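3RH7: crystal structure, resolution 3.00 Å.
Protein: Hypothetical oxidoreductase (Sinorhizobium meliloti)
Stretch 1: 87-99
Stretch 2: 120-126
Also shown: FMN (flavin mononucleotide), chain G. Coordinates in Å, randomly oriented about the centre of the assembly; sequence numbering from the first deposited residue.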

ATOM      1  N   LEU A  87      -0.077  -3.485  11.685  1.00 46.47           N
ATOM      2  CA  LEU A  87       0.867  -4.602  11.670  1.00 46.18           C
ATOM      3  C   LEU A  87       2.148  -4.332  10.872  1.00 51.16           C
ATOM      4  O   LEU A  87       2.112  -3.591   9.902  1.00 53.36           O
ATOM      5  CB  LEU A  87       0.177  -5.850  11.113  1.00 45.82           C
ATOM      6  CG  LEU A  87      -1.088  -6.341  11.811  1.00 49.86           C
ATOM      7  CD1 LEU A  87      -1.611  -7.547  11.104  1.00 50.23           C
ATOM      8  CD2 LEU A  87      -0.837  -6.693  13.300  1.00 49.23           C
ATOM      9  N   SER A  88       3.273  -4.920  11.272  1.00 46.38           N
ATOM     10  CA  SER A  88       4.537  -4.722  10.561  1.00 45.62           C
ATOM     11  C   SER A  88       4.788  -5.850   9.505  1.00 53.18           C
ATOM     12  O   SER A  88       3.984  -6.787   9.415  1.00 53.63           O
ATOM     13  CB  SER A  88       5.673  -4.664  11.563  1.00 47.11           C
ATOM     14  OG  SER A  88       5.820  -5.946  12.136  1.00 52.50           O
ATOM     15  N   GLU A  89       5.887  -5.746   8.696  1.00 49.73           N
ATOM     16  CA  GLU A  89       6.267  -6.711   7.636  1.00 48.85           C
ATOM     17  C   GLU A  89       6.236  -8.176   8.059  1.00 54.23           C
ATOM     18  O   GLU A  89       5.943  -9.057   7.239  1.00 55.32           O
ATOM     19  CB  GLU A  89       7.705  -6.468   7.198  1.00 49.45           C
ATOM     20  CG  GLU A  89       7.960  -5.329   6.261  1.00 57.65           C
ATOM     21  CD  GLU A  89       9.441  -5.198   5.968  1.00 74.80           C
ATOM     22  OE1 GLU A  89      10.256  -5.299   6.912  1.00 65.62           O
ATOM     23  OE2 GLU A  89       9.788  -4.987   4.788  1.00 79.27           O
ATOM     24  N   THR A  90       6.645  -8.439   9.303  1.00 49.88           N
ATOM     25  CA  THR A  90       6.796  -9.785   9.864  1.00 50.52           C
ATOM     26  C   THR A  90       5.488 -10.344  10.451  1.00 56.03           C
ATOM     27  O   THR A  90       5.466 -11.500  10.890  1.00 57.47           O
ATOM     28  CB  THR A  90       7.877  -9.753  10.957  1.00 48.97           C
ATOM     29  OG1 THR A  90       7.451  -8.894  12.030  1.00 53.45           O
ATOM     30  CG2 THR A  90       9.230  -9.295  10.430  1.00 38.45           C
ATOM     31  N   GLN A  91       4.413  -9.532  10.482  1.00 50.80           N
ATOM     32  CA  GLN A  91       3.172  -9.927  11.147  1.00 50.43           C
ATOM     33  C   GLN A  91       2.100 -10.407  10.187  1.00 57.29           C
ATOM     34  O   GLN A  91       0.895 -10.229  10.474  1.00 57.64           O
ATOM     35  CB  GLN A  91       2.643  -8.791  12.041  1.00 50.27           C
ATOM     36  CG  GLN A  91       3.438  -8.660  13.358  1.00 29.68           C
ATOM     37  CD  GLN A  91       3.248  -7.341  14.073  1.00 59.89           C
ATOM     38  OE1 GLN A  91       2.763  -6.320  13.520  1.00 48.53           O
ATOM     39  NE2 GLN A  91       3.676  -7.332  15.335  1.00 61.71           N
ATOM     40  N   LYS A  92       2.531 -11.109   9.086  1.00 53.35           N
ATOM     41  CA  LYS A  92       1.581 -11.661   8.113  1.00 52.12           C
ATOM     42  C   LYS A  92       0.616 -12.636   8.834  1.00 58.79           C
ATOM     43  O   LYS A  92      -0.590 -12.578   8.623  1.00 57.54           O
ATOM     44  CB  LYS A  92       2.341 -12.333   6.961  1.00 52.57           C
ATOM     45  CG  LYS A  92       1.468 -13.011   5.901  1.00 51.73           C
ATOM     46  CD  LYS A  92       2.269 -13.897   4.945  1.00 56.12           C
ATOM     47  CE  LYS A  92       1.599 -15.223   4.725  1.00 71.22           C
ATOM     48  NZ  LYS A  92       2.541 -16.228   4.171  1.00 87.54           N
ATOM     49  N   ASP A  93       1.158 -13.458   9.752  1.00 60.48           N
ATOM     50  CA  ASP A  93       0.444 -14.488  10.528  1.00 63.35           C
ATOM     51  C   ASP A  93      -0.613 -13.888  11.434  1.00 64.07           C
ATOM     52  O   ASP A  93      -1.642 -14.532  11.647  1.00 65.83           O
ATOM     53  CB  ASP A  93       1.423 -15.333  11.370  1.00 68.15           C
ATOM     54  CG  ASP A  93       2.223 -14.498  12.383  1.00100.08           C
ATOM     55  OD1 ASP A  93       3.058 -13.645  11.941  1.00101.71           O
ATOM     56  OD2 ASP A  93       1.982 -14.657  13.612  1.00114.21           O
ATOM     57  N   VAL A  94      -0.360 -12.681  11.984  1.00 54.90           N
ATOM     58  CA  VAL A  94      -1.322 -12.058  12.885  1.00 53.42           C
ATOM     59  C   VAL A  94      -2.584 -11.714  12.086  1.00 59.29           C
ATOM     60  O   VAL A  94      -3.703 -12.067  12.488  1.00 58.64           O
ATOM     61  CB  VAL A  94      -0.721 -10.848  13.608  1.00 53.97           C
ATOM     62  CG1 VAL A  94      -1.754 -10.193  14.513  1.00 54.25           C
ATOM     63  CG2 VAL A  94       0.486 -11.264  14.414  1.00 53.42           C
ATOM     64  N   SER A  95      -2.372 -11.078  10.915  1.00 56.62           N
ATOM     65  CA  SER A  95      -3.410 -10.689   9.975  1.00 55.61           C
ATOM     66  C   SER A  95      -4.256 -11.892   9.635  1.00 59.76           C
ATOM     67  O   SER A  95      -5.474 -11.800   9.700  1.00 60.29           O
ATOM     68  CB  SER A  95      -2.789 -10.098   8.715  1.00 56.42           C
ATOM     69  OG  SER A  95      -3.778  -9.815   7.742  1.00 58.12           O
ATOM     70  N   ASN A  96      -3.615 -13.037   9.351  1.00 55.58           N
ATOM     71  CA  ASN A  96      -4.333 -14.252   9.011  1.00 55.62           C
ATOM     72  C   ASN A  96      -5.105 -14.760  10.261  1.00 63.29           C
ATOM     73  O   ASN A  96      -6.341 -14.789  10.208  1.00 64.26           O
ATOM     74  CB  ASN A  96      -3.381 -15.277   8.403  1.00 50.72           C
ATOM     75  CG  ASN A  96      -2.815 -14.849   7.045  1.00 61.75           C
ATOM     76  OD1 ASN A  96      -3.383 -13.991   6.352  1.00 58.16           O
ATOM     77  ND2 ASN A  96      -1.731 -15.495   6.577  1.00 40.77           N
ATOM     78  N   THR A  97      -4.418 -15.006  11.417  1.00 60.12           N
ATOM     79  CA  THR A  97      -5.072 -15.421  12.680  1.00 60.60           C
ATOM     80  C   THR A  97      -6.353 -14.607  12.999  1.00 62.72           C
ATOM     81  O   THR A  97      -7.392 -15.187  13.314  1.00 62.48           O
ATOM     82  CB  THR A  97      -4.113 -15.256  13.870  1.00 70.25           C
ATOM     83  OG1 THR A  97      -2.858 -15.890  13.608  1.00 72.10           O
ATOM     84  CG2 THR A  97      -4.719 -15.738  15.182  1.00 70.53           C
ATOM     85  N   PHE A  98      -6.255 -13.261  12.904  1.00 57.44           N
ATOM     86  CA  PHE A  98      -7.316 -12.330  13.262  1.00 56.35           C
ATOM     87  C   PHE A  98      -8.342 -12.079  12.150  1.00 59.11           C
ATOM     88  O   PHE A  98      -9.196 -11.206  12.309  1.00 58.46           O
ATOM     89  CB  PHE A  98      -6.708 -11.013  13.778  1.00 56.78           C
ATOM     90  CG  PHE A  98      -6.375 -11.083  15.253  1.00 58.41           C
ATOM     91  CD1 PHE A  98      -5.150 -11.578  15.682  1.00 60.13           C
ATOM     92  CD2 PHE A  98      -7.316 -10.720  16.215  1.00 60.61           C
ATOM     93  CE1 PHE A  98      -4.863 -11.672  17.046  1.00 61.79           C
ATOM     94  CE2 PHE A  98      -7.019 -10.808  17.580  1.00 63.96           C
ATOM     95  CZ  PHE A  98      -5.795 -11.286  17.988  1.00 61.65           C
ATOM     96  N   ALA A  99      -8.306 -12.871  11.065  1.00 55.98           N
ATOM     97  CA  ALA A  99      -9.268 -12.786   9.953  1.00 55.93           C
ATOM     98  C   ALA A  99      -9.984 -14.124   9.771  1.00 62.59           C
ATOM     99  O   ALA A  99     -11.129 -14.147   9.328  1.00 62.10           O
ATOM    100  CB  ALA A  99      -8.560 -12.391   8.670  1.00 55.32           C
ATOM    101  N   ILE A 120      -2.864  -3.976  22.995  1.00 63.29           N
ATOM    102  CA  ILE A 120      -1.774  -3.398  22.189  1.00 60.89           C
ATOM    103  C   ILE A 120      -0.781  -4.507  21.831  1.00 64.48           C
ATOM    104  O   ILE A 120      -0.186  -5.093  22.738  1.00 66.37           O
ATOM    105  CB  ILE A 120      -1.055  -2.264  22.968  1.00 63.76           C
ATOM    106  CG1 ILE A 120      -2.004  -1.146  23.476  1.00 63.67           C
ATOM    107  CG2 ILE A 120       0.166  -1.736  22.202  1.00 63.54           C
ATOM    108  CD1 ILE A 120      -2.652  -0.394  22.472  1.00 66.73           C
ATOM    109  N   PHE A 121      -0.568  -4.778  20.535  1.00 58.97           N
ATOM    110  CA  PHE A 121       0.361  -5.828  20.104  1.00 58.63           C
ATOM    111  C   PHE A 121       1.795  -5.341  20.048  1.00 60.93           C
ATOM    112  O   PHE A 121       2.056  -4.167  19.784  1.00 61.87           O
ATOM    113  CB  PHE A 121      -0.025  -6.396  18.733  1.00 59.65           C
ATOM    114  CG  PHE A 121      -1.386  -7.017  18.554  1.00 61.12           C
ATOM    115  CD1 PHE A 121      -2.187  -7.307  19.648  1.00 64.91           C
ATOM    116  CD2 PHE A 121      -1.858  -7.334  17.290  1.00 63.24           C
ATOM    117  CE1 PHE A 121      -3.446  -7.871  19.478  1.00 67.24           C
ATOM    118  CE2 PHE A 121      -3.120  -7.897  17.118  1.00 66.98           C
ATOM    119  CZ  PHE A 121      -3.908  -8.163  18.212  1.00 66.25           C
ATOM    120  N   SER A 122       2.721  -6.254  20.273  1.00 55.89           N
ATOM    121  CA  SER A 122       4.131  -5.892  20.230  1.00 55.45           C
ATOM    122  C   SER A 122       4.688  -6.041  18.810  1.00 57.50           C
ATOM    123  O   SER A 122       4.082  -6.689  17.951  1.00 54.98           O
ATOM    124  CB  SER A 122       4.939  -6.708  21.235  1.00 60.44           C
ATOM    125  OG  SER A 122       4.754  -8.089  20.992  1.00 70.96           O
ATOM    126  N   ASP A 123       5.812  -5.359  18.556  1.00 55.27           N
ATOM    127  CA  ASP A 123       6.514  -5.337  17.269  1.00 54.49           C
ATOM    128  C   ASP A 123       5.610  -4.798  16.115  1.00 55.83           C
ATOM    129  O   ASP A 123       5.851  -5.119  14.949  1.00 56.91           O
ATOM    130  CB  ASP A 123       7.117  -6.726  16.921  1.00 56.65           C
ATOM    131  CG  ASP A 123       7.755  -7.472  18.100  1.00 71.98           C
ATOM    132  OD1 ASP A 123       8.625  -6.877  18.784  1.00 70.92           O
ATOM    133  OD2 ASP A 123       7.372  -8.651  18.342  1.00 81.31           O
ATOM    134  N   VAL A 124       4.608  -3.941  16.432  1.00 48.07           N
ATOM    135  CA  VAL A 124       3.715  -3.389  15.411  1.00 44.91           C
ATOM    136  C   VAL A 124       4.383  -2.195  14.762  1.00 51.24           C
ATOM    137  O   VAL A 124       5.340  -1.664  15.313  1.00 52.33           O
ATOM    138  CB  VAL A 124       2.297  -3.052  15.934  1.00 46.93           C
ATOM    139  CG1 VAL A 124       1.597  -4.291  16.450  1.00 46.70           C
ATOM    140  CG2 VAL A 124       2.300  -1.950  16.987  1.00 47.11           C
ATOM    141  N   ALA A 125       3.894  -1.777  13.592  1.00 49.04           N
ATOM    142  CA  ALA A 125       4.425  -0.632  12.840  1.00 48.14           C
ATOM    143  C   ALA A 125       4.002   0.686  13.502  1.00 51.91           C
ATOM    144  O   ALA A 125       4.711   1.693  13.365  1.00 51.01           O
ATOM    145  CB  ALA A 125       3.937  -0.681  11.393  1.00 47.64           C
ATOM    146  N   ALA A 126       2.834   0.657  14.210  1.00 48.51           N
ATOM    147  CA  ALA A 126       2.153   1.746  14.931  1.00 48.61           C
ATOM    148  C   ALA A 126       0.860   1.247  15.567  1.00 54.35           C
ATOM    149  O   ALA A 126       0.199   0.362  15.021  1.00 53.65           O
ATOM    150  CB  ALA A 126       1.827   2.904  13.988  1.00 48.42           C
TER
HETATM  151  N1  FMN G 321     -13.665  -7.399   8.199  1.00113.31           N
HETATM  152  C2  FMN G 321     -14.393  -6.257   8.494  1.00113.66           C
HETATM  153  O2  FMN G 321     -15.477  -6.354   9.096  1.00114.74           O
HETATM  154  N3  FMN G 321     -13.850  -5.016   8.174  1.00112.49           N
HETATM  155  C4  FMN G 321     -12.639  -4.779   7.497  1.00111.42           C
HETATM  156  O4  FMN G 321     -12.169  -3.668   7.231  1.00111.17           O
HETATM  157  C4A FMN G 321     -11.881  -6.053   7.114  1.00110.97           C
HETATM  158  N5  FMN G 321     -10.725  -5.950   6.479  1.00110.16           N
HETATM  159  C5A FMN G 321      -9.975  -7.126   6.226  1.00110.22           C
HETATM  160  C6  FMN G 321      -8.715  -6.939   5.558  1.00109.63           C
HETATM  161  C7  FMN G 321      -7.836  -8.027   5.292  1.00109.83           C
HETATM  162  C7M FMN G 321      -6.523  -7.788   4.607  1.00110.02           C
HETATM  163  C8  FMN G 321      -8.250  -9.321   5.688  1.00111.03           C
HETATM  164  C8M FMN G 321      -7.369 -10.475   5.424  1.00112.48           C
HETATM  165  C9  FMN G 321      -9.520  -9.547   6.339  1.00111.81           C
HETATM  166  C9A FMN G 321     -10.438  -8.471   6.625  1.00111.28           C
HETATM  167  N10 FMN G 321     -11.725  -8.618   7.301  1.00112.26           N
HETATM  168  C10 FMN G 321     -12.480  -7.419   7.568  1.00112.33           C
HETATM  169  C1' FMN G 321     -12.225  -9.986   7.721  1.00113.68           C
HETATM  170  C2' FMN G 321     -12.327 -10.124   9.303  1.00114.72           C
HETATM  171  O2' FMN G 321     -11.112  -9.968  10.040  1.00113.64           O
HETATM  172  C3' FMN G 321     -13.050 -11.327   9.969  1.00116.92           C
HETATM  173  O3' FMN G 321     -13.200 -12.485   9.128  1.00118.82           O
HETATM  174  C4' FMN G 321     -14.310 -10.958  10.816  1.00118.61           C
HETATM  175  O4' FMN G 321     -15.104  -9.799  10.374  1.00119.25           O
HETATM  176  C5' FMN G 321     -13.889 -10.823  12.262  1.00119.20           C
HETATM  177  O5' FMN G 321     -14.162 -12.107  12.795  1.00120.25           O
HETATM  178  P   FMN G 321     -15.539 -12.286  13.676  1.00121.25           P
HETATM  179  O1P FMN G 321     -15.523 -10.873  14.418  1.00122.25           O
HETATM  180  O2P FMN G 321     -15.365 -13.527  14.629  1.00124.55           O
HETATM  181  O3P FMN G 321     -16.757 -12.650  12.790  1.00122.73           O

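What polar bonds tie the two stretches together? The clearest is from Ser-88, whose CB points toward the second stretch and whose chi1 of 68° (p) sets OG 2.9 Å from the backbone O of Asp-123, to which it donates a hydrogen bond. A short hydroxyl side chain suits this place, because the two backbones run close here: the CA atoms of Ser-88 and Ala-125 are 4.7 Å apart. A second bond comes from Gln-91, where NE2 lies 2.7 Å from O of Ser-122; the distance is short, but the N-H...O angle of 116° makes the bond weak. NE2 of Gln-91 is also 3.1 Å from O of Asp-123, at an angle too poor for a hydrogen bond.

How is the Gln-91 side chain held in position to reach across? Its CA-to-CB bond points toward the second stretch, and with chi1 m and chi2 t the amide reaches the backbone there, while its amide oxygen is anchored at home: N of Ser-88 donates a well-aligned hydrogen bond to OE1 of Gln-91, 2.7 Å away. Ser-88 and Gln-91 are also the ends of a type I turn, closed by the 3.0 Å hydrogen bond from N of Gln-91 to O of Ser-88. Both donors to the second stretch therefore belong to the two ends of one turn. An amide suits this buried site at the N-cap of the helix, since it can accept from one backbone and donate to the other.

What packs beside these bonds? OE1 of Gln-91 sits 3.6 Å from CA of Val-124, while CB of Ala-125 rests 3.7 Å from O of Leu-87. CB of Ala-125 points toward the first stretch and lies 4.3 Å from CB of Ser-88; a methyl suits a place where the CA atoms of Ser-88 and Ala-125 are so close. At exposed Asp-123, CB lies 3.8 Å from NE2 of Gln-91.

Where does the apolar packing gather? It gathers on Phe-121, whose CA-to-CB bond points toward the first stretch and which has the largest covered area of any residue in the contact, 75 Å². CD2 of Leu-87 approaches the ring edge, 4.2 Å from CD2 of Phe-121; although the CA-to-CB bond of Leu-87 points away, the end of its side chain comes nearer. From the helix, CG1 of Val-94 reaches within 3.7 Å of CE2 of Phe-121. Just past the helix, Phe-98 places CZ 3.7 Å from CZ of Phe-121, the two ring planes inclined at 45°. All four side chains are buried, a fitting place for hydrocarbon groups.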